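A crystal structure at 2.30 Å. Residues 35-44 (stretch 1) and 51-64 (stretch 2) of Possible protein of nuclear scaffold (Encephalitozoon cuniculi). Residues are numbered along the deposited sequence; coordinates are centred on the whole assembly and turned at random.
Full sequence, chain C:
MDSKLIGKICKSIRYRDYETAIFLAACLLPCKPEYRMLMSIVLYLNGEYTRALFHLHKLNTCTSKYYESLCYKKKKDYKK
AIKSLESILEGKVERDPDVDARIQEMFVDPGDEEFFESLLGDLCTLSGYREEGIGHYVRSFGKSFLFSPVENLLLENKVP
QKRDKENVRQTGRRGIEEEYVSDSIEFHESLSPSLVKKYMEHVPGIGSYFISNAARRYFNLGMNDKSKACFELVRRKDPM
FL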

# COMPACT_ATOMS: atom_id res chain seq x y z
N TYR C 35 -18.86 6.16 1.68
CA TYR C 35 -17.67 5.69 1.02
C TYR C 35 -16.50 6.64 1.20
O TYR C 35 -15.51 6.52 0.48
CB TYR C 35 -17.94 5.50 -0.48
CG TYR C 35 -18.76 4.28 -0.82
CD1 TYR C 35 -18.24 3.00 -0.65
CD2 TYR C 35 -20.07 4.40 -1.31
CE1 TYR C 35 -18.99 1.87 -0.95
CE2 TYR C 35 -20.83 3.28 -1.61
CZ TYR C 35 -20.28 2.01 -1.43
OH TYR C 35 -21.02 0.88 -1.72
N ARG C 36 -16.63 7.61 2.11
CA ARG C 36 -15.53 8.55 2.31
C ARG C 36 -14.34 7.81 2.94
O ARG C 36 -13.19 8.25 2.86
CB ARG C 36 -15.94 9.71 3.20
CG ARG C 36 -14.91 10.85 3.20
CD ARG C 36 -15.25 11.93 4.22
NE ARG C 36 -16.46 12.68 3.87
CZ ARG C 36 -16.53 13.57 2.88
NH1 ARG C 36 -15.46 13.83 2.14
NH2 ARG C 36 -17.67 14.21 2.63
N MET C 37 -14.64 6.69 3.58
CA MET C 37 -13.63 5.83 4.15
C MET C 37 -12.72 5.39 3.01
O MET C 37 -11.50 5.49 3.11
CB MET C 37 -14.29 4.63 4.82
CG MET C 37 -13.41 3.81 5.77
SD MET C 37 -12.54 4.76 7.05
CE MET C 37 -10.85 4.66 6.42
N LEU C 38 -13.34 4.93 1.92
CA LEU C 38 -12.62 4.39 0.75
C LEU C 38 -11.61 5.38 0.18
O LEU C 38 -10.48 5.03 -0.17
CB LEU C 38 -13.63 4.00 -0.34
CG LEU C 38 -13.08 3.48 -1.68
CD1 LEU C 38 -12.06 2.36 -1.48
CD2 LEU C 38 -14.21 2.99 -2.56
N MET C 39 -12.05 6.62 0.08
CA MET C 39 -11.21 7.72 -0.34
C MET C 39 -10.01 7.82 0.59
O MET C 39 -8.87 7.95 0.14
CB MET C 39 -12.04 9.01 -0.29
CG MET C 39 -11.27 10.28 -0.54
SD MET C 39 -10.70 10.42 -2.23
CE MET C 39 -10.61 12.21 -2.35
N SER C 40 -10.28 7.79 1.89
CA SER C 40 -9.23 7.88 2.89
C SER C 40 -8.19 6.76 2.75
O SER C 40 -6.99 6.99 2.81
CB SER C 40 -9.87 7.81 4.28
OG SER C 40 -10.54 9.00 4.60
N ILE C 41 -8.68 5.54 2.55
CA ILE C 41 -7.82 4.38 2.36
C ILE C 41 -6.92 4.51 1.15
O ILE C 41 -5.70 4.43 1.28
CB ILE C 41 -8.66 3.10 2.26
CG1 ILE C 41 -9.41 2.88 3.58
CG2 ILE C 41 -7.79 1.90 1.96
CD1 ILE C 41 -10.17 1.60 3.65
N VAL C 42 -7.52 4.77 -0.01
CA VAL C 42 -6.75 4.89 -1.24
C VAL C 42 -5.72 6.00 -1.13
O VAL C 42 -4.60 5.90 -1.63
CB VAL C 42 -7.68 5.06 -2.46
CG1 VAL C 42 -6.86 5.28 -3.71
CG2 VAL C 42 -8.57 3.83 -2.61
N LEU C 43 -6.08 7.06 -0.42
CA LEU C 43 -5.14 8.16 -0.18
C LEU C 43 -3.99 7.67 0.71
O LEU C 43 -2.82 8.02 0.50
CB LEU C 43 -5.88 9.31 0.50
CG LEU C 43 -5.87 10.76 -0.02
CD1 LEU C 43 -5.62 10.87 -1.50
CD2 LEU C 43 -7.19 11.46 0.34
N TYR C 44 -4.32 6.86 1.72
CA TYR C 44 -3.30 6.29 2.60
C TYR C 44 -2.37 5.42 1.75
O TYR C 44 -1.16 5.59 1.78
CB TYR C 44 -3.92 5.47 3.74
CG TYR C 44 -2.87 4.76 4.58
CD1 TYR C 44 -2.28 5.40 5.67
CD2 TYR C 44 -2.43 3.48 4.25
CE1 TYR C 44 -1.30 4.78 6.42
CE2 TYR C 44 -1.46 2.85 5.01
CZ TYR C 44 -0.90 3.50 6.09
OH TYR C 44 0.08 2.90 6.83
N ARG C 51 -3.52 14.36 3.53
CA ARG C 51 -4.76 14.44 2.76
C ARG C 51 -5.79 13.45 3.28
O ARG C 51 -6.99 13.76 3.37
CB ARG C 51 -4.50 14.22 1.27
CG ARG C 51 -3.86 15.41 0.58
CD ARG C 51 -3.76 15.22 -0.92
NE ARG C 51 -5.07 15.13 -1.56
CZ ARG C 51 -5.29 14.63 -2.77
NH1 ARG C 51 -4.28 14.14 -3.49
NH2 ARG C 51 -6.52 14.58 -3.25
N ALA C 52 -5.34 12.25 3.62
CA ALA C 52 -6.24 11.23 4.11
C ALA C 52 -6.86 11.68 5.43
O ALA C 52 -8.03 11.41 5.69
CB ALA C 52 -5.50 9.87 4.27
N LEU C 53 -6.07 12.35 6.26
CA LEU C 53 -6.54 12.83 7.56
C LEU C 53 -7.68 13.83 7.39
O LEU C 53 -8.66 13.83 8.14
CB LEU C 53 -5.40 13.44 8.37
CG LEU C 53 -4.48 12.45 9.11
CD1 LEU C 53 -3.22 13.15 9.62
CD2 LEU C 53 -5.20 11.77 10.28
N PHE C 54 -7.55 14.69 6.38
CA PHE C 54 -8.59 15.66 6.09
C PHE C 54 -9.92 14.92 5.94
O PHE C 54 -10.93 15.33 6.51
CB PHE C 54 -8.27 16.46 4.83
N HIS C 55 -9.93 13.82 5.21
CA HIS C 55 -11.19 13.11 5.01
C HIS C 55 -11.59 12.35 6.26
O HIS C 55 -12.77 12.19 6.57
CB HIS C 55 -11.09 12.18 3.80
CG HIS C 55 -11.07 12.89 2.49
ND1 HIS C 55 -12.21 13.09 1.74
CD2 HIS C 55 -10.07 13.49 1.81
CE1 HIS C 55 -11.90 13.76 0.64
NE2 HIS C 55 -10.61 14.02 0.66
N LEU C 56 -10.59 11.88 6.99
CA LEU C 56 -10.85 11.02 8.14
C LEU C 56 -11.46 11.80 9.29
O LEU C 56 -12.29 11.28 10.03
CB LEU C 56 -9.58 10.29 8.56
CG LEU C 56 -9.16 9.19 7.58
CD1 LEU C 56 -7.68 8.83 7.77
CD2 LEU C 56 -10.07 7.98 7.75
N HIS C 57 -11.06 13.06 9.45
CA HIS C 57 -11.60 13.89 10.52
C HIS C 57 -13.11 13.97 10.41
O HIS C 57 -13.81 14.11 11.41
CB HIS C 57 -11.01 15.30 10.48
CG HIS C 57 -9.56 15.36 10.82
ND1 HIS C 57 -8.93 14.41 11.60
CD2 HIS C 57 -8.61 16.28 10.51
CE1 HIS C 57 -7.66 14.73 11.74
NE2 HIS C 57 -7.43 15.85 11.08
N LYS C 58 -13.61 13.89 9.18
CA LYS C 58 -15.04 14.01 8.91
C LYS C 58 -15.78 12.74 9.31
O LYS C 58 -17.00 12.67 9.19
CB LYS C 58 -15.30 14.32 7.43
N LEU C 59 -15.04 11.74 9.78
CA LEU C 59 -15.63 10.45 10.13
C LEU C 59 -15.35 10.07 11.58
O LEU C 59 -14.57 10.72 12.27
CB LEU C 59 -15.08 9.36 9.19
CG LEU C 59 -15.18 9.58 7.69
CD1 LEU C 59 -14.47 8.47 6.92
CD2 LEU C 59 -16.66 9.67 7.29
N ASN C 60 -16.02 9.01 12.05
CA ASN C 60 -15.77 8.44 13.37
C ASN C 60 -16.20 6.98 13.47
O ASN C 60 -17.20 6.65 14.12
CB ASN C 60 -16.47 9.26 14.46
CG ASN C 60 -16.05 8.86 15.86
OD1 ASN C 60 -16.81 8.24 16.60
ND2 ASN C 60 -14.82 9.20 16.22
N THR C 61 -15.46 6.09 12.83
CA THR C 61 -15.71 4.67 12.99
C THR C 61 -14.42 3.95 13.41
O THR C 61 -13.34 4.54 13.44
CB THR C 61 -16.27 4.02 11.70
OG1 THR C 61 -15.26 3.98 10.69
CG2 THR C 61 -17.51 4.78 11.18
N CYS C 62 -14.53 2.67 13.72
CA CYS C 62 -13.35 1.89 14.05
C CYS C 62 -12.33 1.96 12.91
O CYS C 62 -11.12 2.12 13.16
CB CYS C 62 -13.70 0.44 14.38
SG CYS C 62 -14.85 -0.34 13.22
N THR C 63 -12.81 1.85 11.66
CA THR C 63 -11.92 1.85 10.50
C THR C 63 -11.30 3.22 10.29
O THR C 63 -10.15 3.34 9.92
CB THR C 63 -12.63 1.43 9.19
OG1 THR C 63 -13.31 0.18 9.36
CG2 THR C 63 -11.62 1.27 8.07
N SER C 64 -12.07 4.26 10.57
CA SER C 64 -11.59 5.61 10.32
C SER C 64 -10.55 5.98 11.36
O SER C 64 -9.51 6.53 11.03
CB SER C 64 -12.75 6.64 10.29
OG SER C 64 -12.94 7.30 11.54

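Helix 36-44 and helix 51-57 pack nearly antiparallel, at 162° between their directions, with axes 8.4 Å apart at closest approach. At this spacing, small residues meet where the backbones come close. The CA atoms of Ser 40 and Ala 52 lie 4.7 Å apart, and Ala 52 CB rests 3.6 Å from Ser 40 O. That oxygen is already the acceptor for Tyr 44 N in its own helix, so the methyl packs against backbone that is in use.

His 55 acts as a knob. Its CA-to-CB bond points toward the first helix, and chi1 is m (-72°). This places the imidazole among Arg 36, Met 39, Ser 40 and Leu 43. Met 39 covers one face of the ring: its CG is 3.8 Å from the ring centroid of His 55 and 12° off the normal, a CH-pi contact. Met 39 has chi angles t, p and t, and its CE reaches 3.5 Å from His 55 NE2. Leu 43 CD2 approaches His 55 CD2 at 3.8 Å.

Arg 36 runs extended through chi1 and chi2, both t, then bends at chi3 (m). The bend brings its NH1 to His 55 ND1, where it donates a weak hydrogen bond of 3.4 Å. ND1 lies near the guanidinium plane, as suits an N-H donor. Along the way, Arg 36 CD passes 4.0 Å from Lys 58 CB; the rest of the Lys 58 side chain is not modelled.

Ser 40 has chi1 m. Its OG turns back to donate a weak hydrogen bond to Arg 36 O (3.3 Å), one helical turn earlier. The same OG packs 3.3 Å from both His 55 CB and Leu 56 CG.

Leu 43 has both chi angles between wells (-127° and 26°). In this conformation its CD1 lies over one face of the Arg 51 guanidinium. Its CB, whose place is set by the backbone, meets Ala 52 CB at 3.8 Å.

Met 37 starts sideways, but its end comes nearer the second stretch. With chi1 t, chi2 p and chi3 between wells (-108°), its CE lies 3.7 Å from Leu 56 CD2 and its SD 3.5 Å from Ser 64 CA. Met 37 SD also lies 3.8 Å from Thr 63 CG2 and 4.2 Å from Leu 59 CD1. The thioether thus touches residues of both helices of the second stretch, through Leu 56 and through Thr 63 and Ser 64.

The helix at 62-64 is capped. Thr 61, with chi1 p, accepts from Ser 64 N at OG1 (3.2 Å). In return, Thr 61 N donates to Ser 64 OG (3.1 Å), whose chi1 is off-rotamer at 96°.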